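Local coordinates for protein TRAP dicarboxylate transporter-DctP subunit (Marinobacter aquaeolei, PDB 4PFI) that probably captures a small organic acid, such as a dicarboxylate, in the periplasm and delivers it to the membrane components of a TRAP transporter, at residues A[52-57]-A[71-76]; A[96-101]-A[153-158]; A[224-229]-A[290-295]; A[186-191]-A[198-203]. All coordinates share one frame; numbering follows the deposited sequence.

Interaction 1 (A[52-57]-A[71-76]); sequences LYAQQF and VDVFPY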
loop_
_atom_site.group_PDB
_atom_site.type_symbol
_atom_site.label_atom_id
_atom_site.label_comp_id
_atom_site.label_asym_id
_atom_site.label_seq_id
_atom_site.Cartn_x
_atom_site.Cartn_y
_atom_site.Cartn_z
ATOM N N LEU A 52 10.182 8.006 -5.736
ATOM C CA LEU A 52 10.962 7.469 -6.841
ATOM C C LEU A 52 10.092 7.285 -8.069
ATOM O O LEU A 52 10.497 7.619 -9.181
ATOM C CB LEU A 52 11.594 6.144 -6.449
ATOM C CG LEU A 52 12.673 6.319 -5.383
ATOM C CD1 LEU A 52 13.183 4.961 -4.902
ATOM C CD2 LEU A 52 13.802 7.187 -5.912
ATOM N N TYR A 53 8.898 6.744 -7.852
ATOM C CA TYR A 53 7.930 6.538 -8.927
ATOM C C TYR A 53 7.595 7.882 -9.560
ATOM O O TYR A 53 7.647 8.045 -10.784
ATOM C CB TYR A 53 6.657 5.903 -8.373
ATOM C CG TYR A 53 5.538 5.664 -9.369
ATOM C CD1 TYR A 53 4.624 6.677 -9.696
ATOM C CD2 TYR A 53 5.369 4.415 -9.965
ATOM C CE1 TYR A 53 3.580 6.449 -10.599
ATOM C CE2 TYR A 53 4.328 4.185 -10.869
ATOM C CZ TYR A 53 3.443 5.203 -11.177
ATOM O OH TYR A 53 2.428 4.947 -12.067
ATOM N N ALA A 54 7.254 8.845 -8.716
ATOM C CA ALA A 54 6.838 10.146 -9.210
ATOM C C ALA A 54 7.966 10.847 -9.995
ATOM O O ALA A 54 7.701 11.502 -11.010
ATOM C CB ALA A 54 6.337 11.003 -8.085
ATOM N N GLN A 55 9.215 10.695 -9.547
ATOM C CA GLN A 55 10.339 11.269 -10.272
ATOM C C GLN A 55 10.423 10.700 -11.678
ATOM O O GLN A 55 10.678 11.416 -12.626
ATOM C CB GLN A 55 11.643 10.967 -9.573
ATOM C CG GLN A 55 11.983 11.902 -8.476
ATOM C CD GLN A 55 13.139 11.362 -7.650
ATOM O OE1 GLN A 55 13.051 11.260 -6.424
ATOM N NE2 GLN A 55 14.217 10.968 -8.325
ATOM N N GLN A 56 10.236 9.395 -11.793
ATOM C CA GLN A 56 10.230 8.737 -13.081
ATOM C C GLN A 56 9.048 9.190 -13.939
ATOM O O GLN A 56 9.176 9.317 -15.162
ATOM C CB GLN A 56 10.146 7.234 -12.889
ATOM C CG GLN A 56 11.369 6.636 -12.254
ATOM C CD GLN A 56 12.473 6.480 -13.267
ATOM O OE1 GLN A 56 13.433 7.253 -13.270
ATOM N NE2 GLN A 56 12.325 5.500 -14.170
ATOM N N PHE A 57 7.900 9.407 -13.304
ATOM C CA PHE A 57 6.710 9.868 -14.014
ATOM C C PHE A 57 6.954 11.274 -14.567
ATOM O O PHE A 57 6.554 11.586 -15.687
ATOM C CB PHE A 57 5.497 9.882 -13.088
ATOM C CG PHE A 57 4.237 10.414 -13.719
ATOM C CD1 PHE A 57 3.438 9.592 -14.508
ATOM C CD2 PHE A 57 3.831 11.716 -13.496
ATOM C CE1 PHE A 57 2.260 10.064 -15.074
ATOM C CE2 PHE A 57 2.652 12.205 -14.058
ATOM C CZ PHE A 57 1.865 11.383 -14.852
ATOM N N VAL A 71 5.780 18.771 -14.582
ATOM C CA VAL A 71 5.165 18.076 -13.454
ATOM C C VAL A 71 5.791 18.520 -12.136
ATOM O O VAL A 71 6.990 18.406 -11.927
ATOM C CB VAL A 71 5.247 16.529 -13.598
ATOM C CG1 VAL A 71 4.570 15.853 -12.426
ATOM C CG2 VAL A 71 4.599 16.077 -14.886
ATOM N N ASP A 72 4.961 19.039 -11.248
ATOM C CA ASP A 72 5.427 19.423 -9.932
ATOM C C ASP A 72 5.058 18.329 -8.959
ATOM O O ASP A 72 3.885 17.979 -8.816
ATOM C CB ASP A 72 4.843 20.771 -9.516
ATOM C CG ASP A 72 5.656 21.941 -10.049
ATOM O OD1 ASP A 72 6.159 21.848 -11.192
ATOM O OD2 ASP A 72 5.809 22.949 -9.321
ATOM N N VAL A 73 6.081 17.762 -8.330
ATOM C CA VAL A 73 5.904 16.686 -7.365
ATOM C C VAL A 73 5.897 17.245 -5.949
ATOM O O VAL A 73 6.807 17.980 -5.552
ATOM C CB VAL A 73 7.016 15.625 -7.505
ATOM C CG1 VAL A 73 6.931 14.573 -6.374
ATOM C CG2 VAL A 73 6.916 14.955 -8.847
ATOM N N PHE A 74 4.857 16.879 -5.200
ATOM C CA PHE A 74 4.656 17.331 -3.831
ATOM C C PHE A 74 4.720 16.160 -2.834
ATOM O O PHE A 74 3.710 15.517 -2.542
ATOM C CB PHE A 74 3.315 18.057 -3.715
ATOM C CG PHE A 74 3.236 19.307 -4.553
ATOM C CD1 PHE A 74 3.808 20.488 -4.119
ATOM C CD2 PHE A 74 2.614 19.290 -5.787
ATOM C CE1 PHE A 74 3.755 21.639 -4.905
ATOM C CE2 PHE A 74 2.554 20.442 -6.574
ATOM C CZ PHE A 74 3.127 21.611 -6.127
ATOM N N PRO A 75 5.922 15.876 -2.322
ATOM C CA PRO A 75 6.100 14.902 -1.237
ATOM C C PRO A 75 5.460 15.362 0.068
ATOM O O PRO A 75 5.252 16.555 0.291
ATOM C CB PRO A 75 7.622 14.811 -1.072
ATOM C CG PRO A 75 8.186 16.024 -1.790
ATOM C CD PRO A 75 7.199 16.382 -2.855
ATOM N N TYR A 76 5.149 14.385 0.913
ATOM C CA TYR A 76 4.552 14.606 2.230
ATOM C C TYR A 76 5.292 15.649 3.072
ATOM O O TYR A 76 6.502 15.557 3.276
ATOM C CB TYR A 76 4.496 13.285 2.989
ATOM C CG TYR A 76 3.774 13.395 4.309
ATOM C CD1 TYR A 76 2.393 13.213 4.385
ATOM C CD2 TYR A 76 4.469 13.675 5.480
ATOM C CE1 TYR A 76 1.722 13.307 5.594
ATOM C CE2 TYR A 76 3.807 13.769 6.699
ATOM C CZ TYR A 76 2.430 13.589 6.752
ATOM O OH TYR A 76 1.763 13.687 7.972
#
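The ring of Phe57 offers its edge to Val71: CG1 of Val71 lies close to the ring plane, 4.3 Å from CD2 of Phe57, so a methyl group meets the rim of the ring and not its face. Phe40, on strand 37-41, also packs on Phe57 in an edge-to-face arrangement, and Phe57 also reaches Leu267 and Thr270 of helix 263-296. Phe57 gets there with CG anti to the backbone N (chi1 177°). CB leaves the helix obliquely to the strand, and the far end of the side chain then swings closer to it.

One turn back along the helix, Ala54 makes the second contact, and here the backbones come nearest, with 6.9 Å between CA of Ala54 and CA of Val73. The small methyl fits against the fork of the valine: CB of Ala54 is 4.0 Å from CG1 of Val73 and 4.1 Å from CG2 of the same residue, so both branches straddle it.

Val71 and Val73, two residues apart on strand 70-74, both turn their side chains to helix 49-65. This is the helix-on-sheet layer of the beta-alpha-beta unit made by strand 37-41, helix 49-65 and strand 70-74, whose strands run parallel. No hydrogen bond or charge pair joins the two segments: what holds them is the shape fit of methyls and a ring edge, largely shielded from solvent.

Interaction 2 (A[96-101]-A[153-158]); sequences LAFASP and GFVPEG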
loop_
_atom_site.group_PDB
_atom_site.type_symbol
_atom_site.label_atom_id
_atom_site.label_comp_id
_atom_site.label_asym_id
_atom_site.label_seq_id
_atom_site.Cartn_x
_atom_site.Cartn_y
_atom_site.Cartn_z
ATOM N N LEU A 96 -3.152 14.954 -9.570
ATOM C CA LEU A 96 -2.762 13.563 -9.369
ATOM C C LEU A 96 -2.300 13.333 -7.938
ATOM O O LEU A 96 -1.632 14.179 -7.346
ATOM C CB LEU A 96 -1.596 13.214 -10.304
ATOM C CG LEU A 96 -1.835 13.189 -11.816
ATOM C CD1 LEU A 96 -0.502 13.291 -12.593
ATOM C CD2 LEU A 96 -2.599 11.908 -12.198
ATOM N N ALA A 97 -2.613 12.162 -7.396
ATOM C CA ALA A 97 -2.148 11.804 -6.060
ATOM C C ALA A 97 -2.085 10.304 -5.881
ATOM O O ALA A 97 -2.740 9.545 -6.588
ATOM C CB ALA A 97 -3.047 12.391 -4.998
ATOM N N PHE A 98 -1.268 9.892 -4.925
ATOM C CA PHE A 98 -1.289 8.532 -4.452
ATOM C C PHE A 98 -2.370 8.438 -3.386
ATOM O O PHE A 98 -2.599 9.378 -2.624
ATOM C CB PHE A 98 0.071 8.154 -3.877
ATOM C CG PHE A 98 1.035 7.641 -4.908
ATOM C CD1 PHE A 98 0.843 6.391 -5.484
ATOM C CD2 PHE A 98 2.134 8.386 -5.297
ATOM C CE1 PHE A 98 1.722 5.905 -6.433
ATOM C CE2 PHE A 98 3.009 7.888 -6.236
ATOM C CZ PHE A 98 2.799 6.648 -6.804
ATOM N N ALA A 99 -3.041 7.300 -3.334
ATOM C CA ALA A 99 -4.027 7.047 -2.288
ATOM C C ALA A 99 -3.924 5.583 -1.913
ATOM O O ALA A 99 -4.123 4.707 -2.746
ATOM C CB ALA A 99 -5.439 7.371 -2.767
ATOM N N SER A 100 -3.582 5.323 -0.661
ATOM C CA SER A 100 -3.545 3.968 -0.127
ATOM C C SER A 100 -4.901 3.529 0.460
ATOM O O SER A 100 -5.809 4.355 0.640
ATOM C CB SER A 100 -2.442 3.908 0.911
ATOM O OG SER A 100 -1.208 4.252 0.284
ATOM N N PRO A 101 -5.060 2.221 0.730
ATOM C CA PRO A 101 -6.345 1.719 1.252
ATOM C C PRO A 101 -6.745 2.399 2.558
ATOM O O PRO A 101 -7.921 2.727 2.707
ATOM C CB PRO A 101 -6.095 0.216 1.437
ATOM C CG PRO A 101 -5.046 -0.114 0.400
ATOM C CD PRO A 101 -4.143 1.120 0.383
ATOM N N GLY A 153 -4.561 3.415 -11.813
ATOM C CA GLY A 153 -3.777 2.207 -11.639
ATOM C C GLY A 153 -3.330 1.938 -10.216
ATOM O O GLY A 153 -3.591 2.716 -9.294
ATOM N N PHE A 154 -2.642 0.814 -10.052
ATOM C CA PHE A 154 -2.126 0.399 -8.762
ATOM C C PHE A 154 -0.597 0.302 -8.798
ATOM O O PHE A 154 -0.022 -0.074 -9.818
ATOM C CB PHE A 154 -2.755 -0.946 -8.371
ATOM C CG PHE A 154 -4.258 -0.878 -8.192
ATOM C CD1 PHE A 154 -4.814 -0.054 -7.230
ATOM C CD2 PHE A 154 -5.121 -1.604 -9.022
ATOM C CE1 PHE A 154 -6.188 0.028 -7.080
ATOM C CE2 PHE A 154 -6.507 -1.522 -8.865
ATOM C CZ PHE A 154 -7.039 -0.710 -7.901
ATOM N N VAL A 155 0.048 0.651 -7.687
ATOM C CA VAL A 155 1.496 0.558 -7.556
ATOM C C VAL A 155 1.940 -0.180 -6.277
ATOM O O VAL A 155 1.500 0.156 -5.183
ATOM C CB VAL A 155 2.117 1.954 -7.546
ATOM C CG1 VAL A 155 3.628 1.847 -7.465
ATOM C CG2 VAL A 155 1.671 2.740 -8.797
ATOM N N PRO A 156 2.830 -1.177 -6.414
ATOM C CA PRO A 156 3.370 -1.945 -5.274
ATOM C C PRO A 156 4.403 -1.139 -4.463
ATOM O O PRO A 156 5.230 -0.462 -5.078
ATOM C CB PRO A 156 4.061 -3.134 -5.957
ATOM C CG PRO A 156 4.528 -2.567 -7.305
ATOM C CD PRO A 156 3.456 -1.552 -7.697
ATOM N N GLU A 157 4.353 -1.173 -3.126
ATOM C CA GLU A 157 5.386 -0.506 -2.307
ATOM C C GLU A 157 6.187 -1.530 -1.514
ATOM O O GLU A 157 7.193 -1.203 -0.878
ATOM C CB GLU A 157 4.795 0.562 -1.389
ATOM C CG GLU A 157 3.781 1.420 -2.093
ATOM C CD GLU A 157 3.272 2.594 -1.256
ATOM O OE1 GLU A 157 2.121 2.517 -0.761
ATOM O OE2 GLU A 157 4.005 3.604 -1.104
ATOM N N GLY A 158 5.771 -2.783 -1.584
ATOM C CA GLY A 158 6.562 -3.847 -1.015
ATOM C C GLY A 158 5.755 -4.777 -0.132
ATOM O O GLY A 158 4.616 -4.478 0.235
#
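Phe98 and Val155 make the apolar half of the contact. Their side chains cross at about a right angle, and the valine comes to the edge of the phenyl ring, with CG2 of Val155 lying in the ring plane 4.0 Å from CE1 of Phe98. CB of Val155 is almost as near, 4.1 Å from that same CE1, so the corner of the ring rests against the base of the valine fork. Tyr53 of helix 49-65 touches both residues, its ring inclined steeply to that of Phe98.

The two strands are not hydrogen-bonded to each other. Strands 96-99 and 149-164 both pair antiparallel with strand 244-252, and Phe98 also packs on Val249 of that intervening strand. This explains why CA of Phe98 and CA of Val155 stay 9.0 Å apart. Strand 149-164 is the long strand that, as in other TRAP solute-binding proteins, runs through both lobes.

The polar half is a near approach without a bond: OG of Ser100 is 3.9 Å from OE1 of Glu157. Each group is gripped by someone else, Ser100 OG by Glu43 OE1 and Glu157 OE2 by the side-chain amide of Gln50. Glu157 reaches this region with an extended chain beyond CG (chi2 -174°). Its OE2 also lies close to the carboxylate of Glu44, and that crowding of like charges, in a buried place, may make a proton on one of them more likely.

Interaction 3 (A[224-229]-A[290-295]); sequences AIEEMG and LETILE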
loop_
_atom_site.group_PDB
_atom_site.type_symbol
_atom_site.label_atom_id
_atom_site.label_comp_id
_atom_site.label_asym_id
_atom_site.label_seq_id
_atom_site.Cartn_x
_atom_site.Cartn_y
_atom_site.Cartn_z
ATOM N N ALA A 224 9.545 1.833 5.250
ATOM C CA ALA A 224 8.823 2.682 6.185
ATOM C C ALA A 224 9.310 2.401 7.638
ATOM O O ALA A 224 9.452 3.322 8.453
ATOM C CB ALA A 224 7.337 2.463 6.058
ATOM N N ILE A 225 9.591 1.129 7.939
ATOM C CA ILE A 225 10.137 0.740 9.234
ATOM C C ILE A 225 11.500 1.421 9.497
ATOM O O ILE A 225 11.737 1.967 10.579
ATOM C CB ILE A 225 10.288 -0.787 9.305
ATOM C CG1 ILE A 225 8.891 -1.427 9.349
ATOM C CG2 ILE A 225 11.114 -1.204 10.515
ATOM C CD1 ILE A 225 8.890 -2.931 9.087
ATOM N N GLU A 226 12.394 1.371 8.513
ATOM C CA GLU A 226 13.698 2.008 8.639
ATOM C C GLU A 226 13.532 3.525 8.801
ATOM O O GLU A 226 14.155 4.135 9.661
ATOM C CB GLU A 226 14.608 1.679 7.437
ATOM C CG GLU A 226 16.062 2.121 7.603
ATOM C CD GLU A 226 16.262 3.628 7.441
ATOM O OE1 GLU A 226 15.530 4.261 6.640
ATOM O OE2 GLU A 226 17.155 4.204 8.121
ATOM N N GLU A 227 12.716 4.134 7.948
ATOM C CA GLU A 227 12.512 5.583 7.969
ATOM C C GLU A 227 12.005 6.098 9.342
ATOM O O GLU A 227 12.455 7.148 9.814
ATOM C CB GLU A 227 11.513 5.992 6.890
ATOM C CG GLU A 227 11.414 7.485 6.703
ATOM C CD GLU A 227 12.765 8.110 6.327
ATOM O OE1 GLU A 227 13.496 7.539 5.470
ATOM O OE2 GLU A 227 13.107 9.167 6.908
HETATM N N MSE A 228 11.073 5.369 9.971
HETATM C CA MSE A 228 10.495 5.764 11.254
HETATM C C MSE A 228 11.343 5.287 12.407
HETATM O O MSE A 228 11.060 5.598 13.550
HETATM C CB MSE A 228 9.112 5.114 11.443
HETATM C CG MSE A 228 8.244 5.057 10.207
HETATM SE SE MSE A 228 6.739 6.188 10.365
HETATM C CE MSE A 228 7.882 7.788 10.376
ATOM N N GLY A 229 12.316 4.442 12.122
ATOM C CA GLY A 229 13.207 3.976 13.155
ATOM C C GLY A 229 12.640 2.899 14.082
ATOM O O GLY A 229 13.177 2.690 15.153
ATOM N N LEU A 290 16.578 -2.804 4.250
ATOM C CA LEU A 290 16.807 -3.937 5.134
ATOM C C LEU A 290 18.287 -4.020 5.565
ATOM O O LEU A 290 18.570 -4.255 6.736
ATOM C CB LEU A 290 16.331 -5.240 4.504
ATOM C CG LEU A 290 16.504 -6.491 5.380
ATOM C CD1 LEU A 290 15.943 -6.344 6.805
ATOM C CD2 LEU A 290 15.808 -7.645 4.658
ATOM N N GLU A 291 19.231 -3.799 4.649
ATOM C CA GLU A 291 20.655 -3.794 5.037
ATOM C C GLU A 291 20.934 -2.662 6.043
ATOM O O GLU A 291 21.663 -2.846 7.015
ATOM C CB GLU A 291 21.564 -3.646 3.808
ATOM N N THR A 292 20.350 -1.491 5.815
ATOM C CA THR A 292 20.499 -0.377 6.750
ATOM C C THR A 292 19.984 -0.750 8.148
ATOM O O THR A 292 20.646 -0.500 9.145
ATOM C CB THR A 292 19.773 0.867 6.221
ATOM O OG1 THR A 292 20.375 1.246 4.974
ATOM C CG2 THR A 292 19.838 2.016 7.220
ATOM N N ILE A 293 18.804 -1.352 8.211
ATOM C CA ILE A 293 18.257 -1.848 9.468
ATOM C C ILE A 293 19.231 -2.795 10.199
ATOM O O ILE A 293 19.419 -2.671 11.391
ATOM C CB ILE A 293 16.903 -2.568 9.231
ATOM C CG1 ILE A 293 15.776 -1.558 9.129
ATOM C CG2 ILE A 293 16.569 -3.502 10.360
ATOM C CD1 ILE A 293 14.477 -2.104 8.497
ATOM N N LEU A 294 19.830 -3.749 9.485
ATOM C CA LEU A 294 20.685 -4.730 10.120
ATOM C C LEU A 294 21.950 -4.104 10.694
ATOM O O LEU A 294 22.457 -4.585 11.699
ATOM C CB LEU A 294 21.012 -5.871 9.163
ATOM C CG LEU A 294 19.775 -6.750 8.903
ATOM C CD1 LEU A 294 20.095 -7.791 7.880
ATOM C CD2 LEU A 294 19.258 -7.409 10.185
ATOM N N GLU A 295 22.441 -3.026 10.079
ATOM C CA GLU A 295 23.568 -2.258 10.631
ATOM C C GLU A 295 23.289 -1.712 12.046
ATOM O O GLU A 295 24.210 -1.463 12.812
ATOM C CB GLU A 295 23.922 -1.084 9.708
ATOM C CG GLU A 295 24.454 -1.530 8.337
ATOM C CD GLU A 295 24.355 -0.445 7.238
ATOM O OE1 GLU A 295 24.140 0.755 7.569
ATOM O OE2 GLU A 295 24.476 -0.791 6.031
#
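Glu226, Ile293 and Thr292 carry this contact, and Glu226 has the largest share, much of it through its carbon chain. CB of Glu226 rests 3.8 Å from CG1 of Ile293 and 3.9 Å from CD1 of Ile293, as the two side chains slide past each other in opposite directions. The glutamate starts anti to its backbone N and then bends (chi2 -75°), which carries its CG and carboxylate slantwise over to Thr292. There the methyl does the touching: CG2 of Thr292 is 3.6 Å from OE2 of Glu226, a van der Waals approach, while the threonine hydroxyl bonds back to the carbonyl of Glu288 in its own helix. Ile293 extends further, and its CD1 meets CG2 of Ile225 at 4.0 Å.

The axes of the two short helical segments approach to 9.5 Å and cross at 43°. Helix 222-228 ends just beyond, in a Schellman motif at Gly229. Helix 263-296 is the long helix of the fold, and the sodium ion held by Gln234, Asn235 and Gly298 is about 9 Å from the Ile293 side chain.

Arg289 offers Glu226 OE1 only a long, weak ion pair. Carbon packing therefore mainly joins the helices, the carboxylate of partly exposed Glu226 meeting a methyl.

Interaction 4 (A[186-191]-A[198-203]); sequences TAAEAF and PVQTPF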
loop_
_atom_site.group_PDB
_atom_site.type_symbol
_atom_site.label_atom_id
_atom_site.label_comp_id
_atom_site.label_asym_id
_atom_site.label_seq_id
_atom_site.Cartn_x
_atom_site.Cartn_y
_atom_site.Cartn_z
ATOM N N THR A 186 -10.893 -3.963 7.454
ATOM C CA THR A 186 -10.496 -5.256 6.957
ATOM C C THR A 186 -9.112 -5.588 7.471
ATOM O O THR A 186 -8.833 -6.742 7.788
ATOM C CB THR A 186 -10.516 -5.294 5.431
ATOM O OG1 THR A 186 -11.842 -4.994 4.976
ATOM C CG2 THR A 186 -10.114 -6.662 4.916
ATOM N N ALA A 187 -8.241 -4.581 7.544
ATOM C CA ALA A 187 -6.872 -4.792 7.997
ATOM C C ALA A 187 -6.861 -5.137 9.489
ATOM O O ALA A 187 -6.122 -6.018 9.921
ATOM C CB ALA A 187 -5.981 -3.563 7.721
ATOM N N ALA A 188 -7.714 -4.469 10.257
ATOM C CA ALA A 188 -7.855 -4.771 11.685
ATOM C C ALA A 188 -8.310 -6.222 11.889
ATOM O O ALA A 188 -7.750 -6.958 12.709
ATOM C CB ALA A 188 -8.845 -3.819 12.337
ATOM N N GLU A 189 -9.320 -6.626 11.125
ATOM C CA GLU A 189 -9.914 -7.951 11.270
ATOM C C GLU A 189 -8.934 -9.065 10.937
ATOM O O GLU A 189 -8.999 -10.149 11.498
ATOM C CB GLU A 189 -11.155 -8.098 10.389
ATOM C CG GLU A 189 -11.860 -9.415 10.609
ATOM C CD GLU A 189 -12.331 -9.593 12.057
ATOM O OE1 GLU A 189 -12.393 -8.592 12.807
ATOM O OE2 GLU A 189 -12.645 -10.739 12.448
ATOM N N ALA A 190 -8.030 -8.786 10.015
ATOM C CA ALA A 190 -6.995 -9.734 9.633
ATOM C C ALA A 190 -6.183 -10.187 10.847
ATOM O O ALA A 190 -5.932 -11.385 11.025
ATOM C CB ALA A 190 -6.083 -9.088 8.595
ATOM N N PHE A 191 -5.775 -9.226 11.678
ATOM C CA PHE A 191 -4.930 -9.516 12.842
ATOM C C PHE A 191 -5.781 -9.937 14.050
ATOM O O PHE A 191 -5.344 -10.702 14.909
ATOM C CB PHE A 191 -4.030 -8.317 13.146
ATOM C CG PHE A 191 -2.877 -8.181 12.166
ATOM C CD1 PHE A 191 -1.726 -8.954 12.320
ATOM C CD2 PHE A 191 -2.965 -7.332 11.066
ATOM C CE1 PHE A 191 -0.687 -8.869 11.409
ATOM C CE2 PHE A 191 -1.927 -7.252 10.156
ATOM C CZ PHE A 191 -0.784 -8.010 10.330
ATOM N N PRO A 198 -6.054 -5.253 17.652
ATOM C CA PRO A 198 -5.550 -4.264 16.692
ATOM C C PRO A 198 -5.839 -2.807 17.082
ATOM O O PRO A 198 -6.940 -2.480 17.499
ATOM C CB PRO A 198 -6.293 -4.625 15.411
ATOM C CG PRO A 198 -7.555 -5.261 15.878
ATOM C CD PRO A 198 -7.243 -5.959 17.159
ATOM N N VAL A 199 -4.841 -1.939 16.946
ATOM C CA VAL A 199 -5.010 -0.494 17.168
ATOM C C VAL A 199 -4.542 0.238 15.928
ATOM O O VAL A 199 -3.785 -0.317 15.132
ATOM C CB VAL A 199 -4.150 -0.009 18.354
ATOM C CG1 VAL A 199 -4.713 -0.528 19.658
ATOM C CG2 VAL A 199 -2.737 -0.496 18.193
ATOM N N GLN A 200 -4.992 1.473 15.755
ATOM C CA GLN A 200 -4.548 2.327 14.666
ATOM C C GLN A 200 -3.963 3.637 15.202
ATOM O O GLN A 200 -4.290 4.721 14.757
ATOM C CB GLN A 200 -5.698 2.606 13.723
ATOM C CG GLN A 200 -6.234 1.341 13.071
ATOM C CD GLN A 200 -7.165 0.637 13.980
ATOM O OE1 GLN A 200 -8.065 1.259 14.534
ATOM N NE2 GLN A 200 -6.958 -0.659 14.173
ATOM N N THR A 201 -3.108 3.500 16.186
ATOM C CA THR A 201 -2.287 4.592 16.706
ATOM C C THR A 201 -1.587 5.437 15.613
ATOM O O THR A 201 -0.976 4.875 14.698
ATOM C CB THR A 201 -1.209 3.977 17.538
ATOM O OG1 THR A 201 -1.785 2.925 18.331
ATOM C CG2 THR A 201 -0.558 5.030 18.429
ATOM N N PRO A 202 -1.685 6.782 15.701
ATOM C CA PRO A 202 -1.046 7.710 14.759
ATOM C C PRO A 202 0.448 7.460 14.660
ATOM O O PRO A 202 1.119 7.201 15.669
ATOM C CB PRO A 202 -1.303 9.083 15.380
ATOM C CG PRO A 202 -2.509 8.896 16.235
ATOM C CD PRO A 202 -2.414 7.499 16.761
ATOM N N PHE A 203 0.982 7.531 13.449
ATOM C CA PHE A 203 2.348 7.092 13.222
ATOM C C PHE A 203 3.365 7.818 14.095
ATOM O O PHE A 203 4.333 7.222 14.549
ATOM C CB PHE A 203 2.721 7.298 11.766
ATOM C CG PHE A 203 2.925 6.033 11.017
ATOM C CD1 PHE A 203 2.421 4.818 11.488
ATOM C CD2 PHE A 203 3.626 6.052 9.821
ATOM C CE1 PHE A 203 2.612 3.646 10.767
ATOM C CE2 PHE A 203 3.823 4.892 9.103
ATOM C CZ PHE A 203 3.317 3.689 9.571
#
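Ala188 and Pro198 form the close part of the contact, where the backbones approach to 5.5 Å between CA of Ala188 and CA of Pro198. The proline ring sits against the helix by its CB and CG corner: CG of Pro198 is 3.6 Å from the carbonyl O of Ala188 and 4.0 Å from CB of Ala188. An alanine methyl is small enough for the ring to reach the helix backbone beside it. That carbonyl also takes a weak hydrogen bond from N of Phe191, within the helix.

Toward solvent the contact thins. Gln200 touches only by the end of its side chain, NE2 coming 4.1 Å from CB of Ala188, a polar group beside a methyl with nothing for it to bond. The side chain bends at chi2 (81°), which brings the amide back toward the helix, and its NE2 is instead bonded to the hydroxyl of Thr181.

Strand 178-180, helix 185-192 and strand 197-199 make up a beta-alpha-beta unit, and this contact seats its helix on the second strand. Val199 ties strand 197-199 to the first strand through backbone hydrogen bonds to Phe179 and Thr181, Phe191 stacks its ring on Phe179, and Glu189 of the same helix touches Ala319 of helix 318-339.

Interactions 1 and 2 are the buried pair and touch directly through Tyr53 and Phe57, so helix 49-65 serves both. Interactions 3 and 4 are only partly buried and meet where selenomethionine Met228, less surely placed in the model, packs on Phe203. Interactions 1 and 4 repeat one theme, a helix laid on the last strand of a beta-alpha-beta unit, on opposite sides of the chain's centre, but methyls and a ring edge in the first give way to proline against backbone in the second. Interaction 2 lies within the sheet, nearest the centre of the chain, and adds a buried carboxylate; interaction 3 joins two helices, its carboxylate beside a methyl. None of the four has a hydrogen bond across its segments.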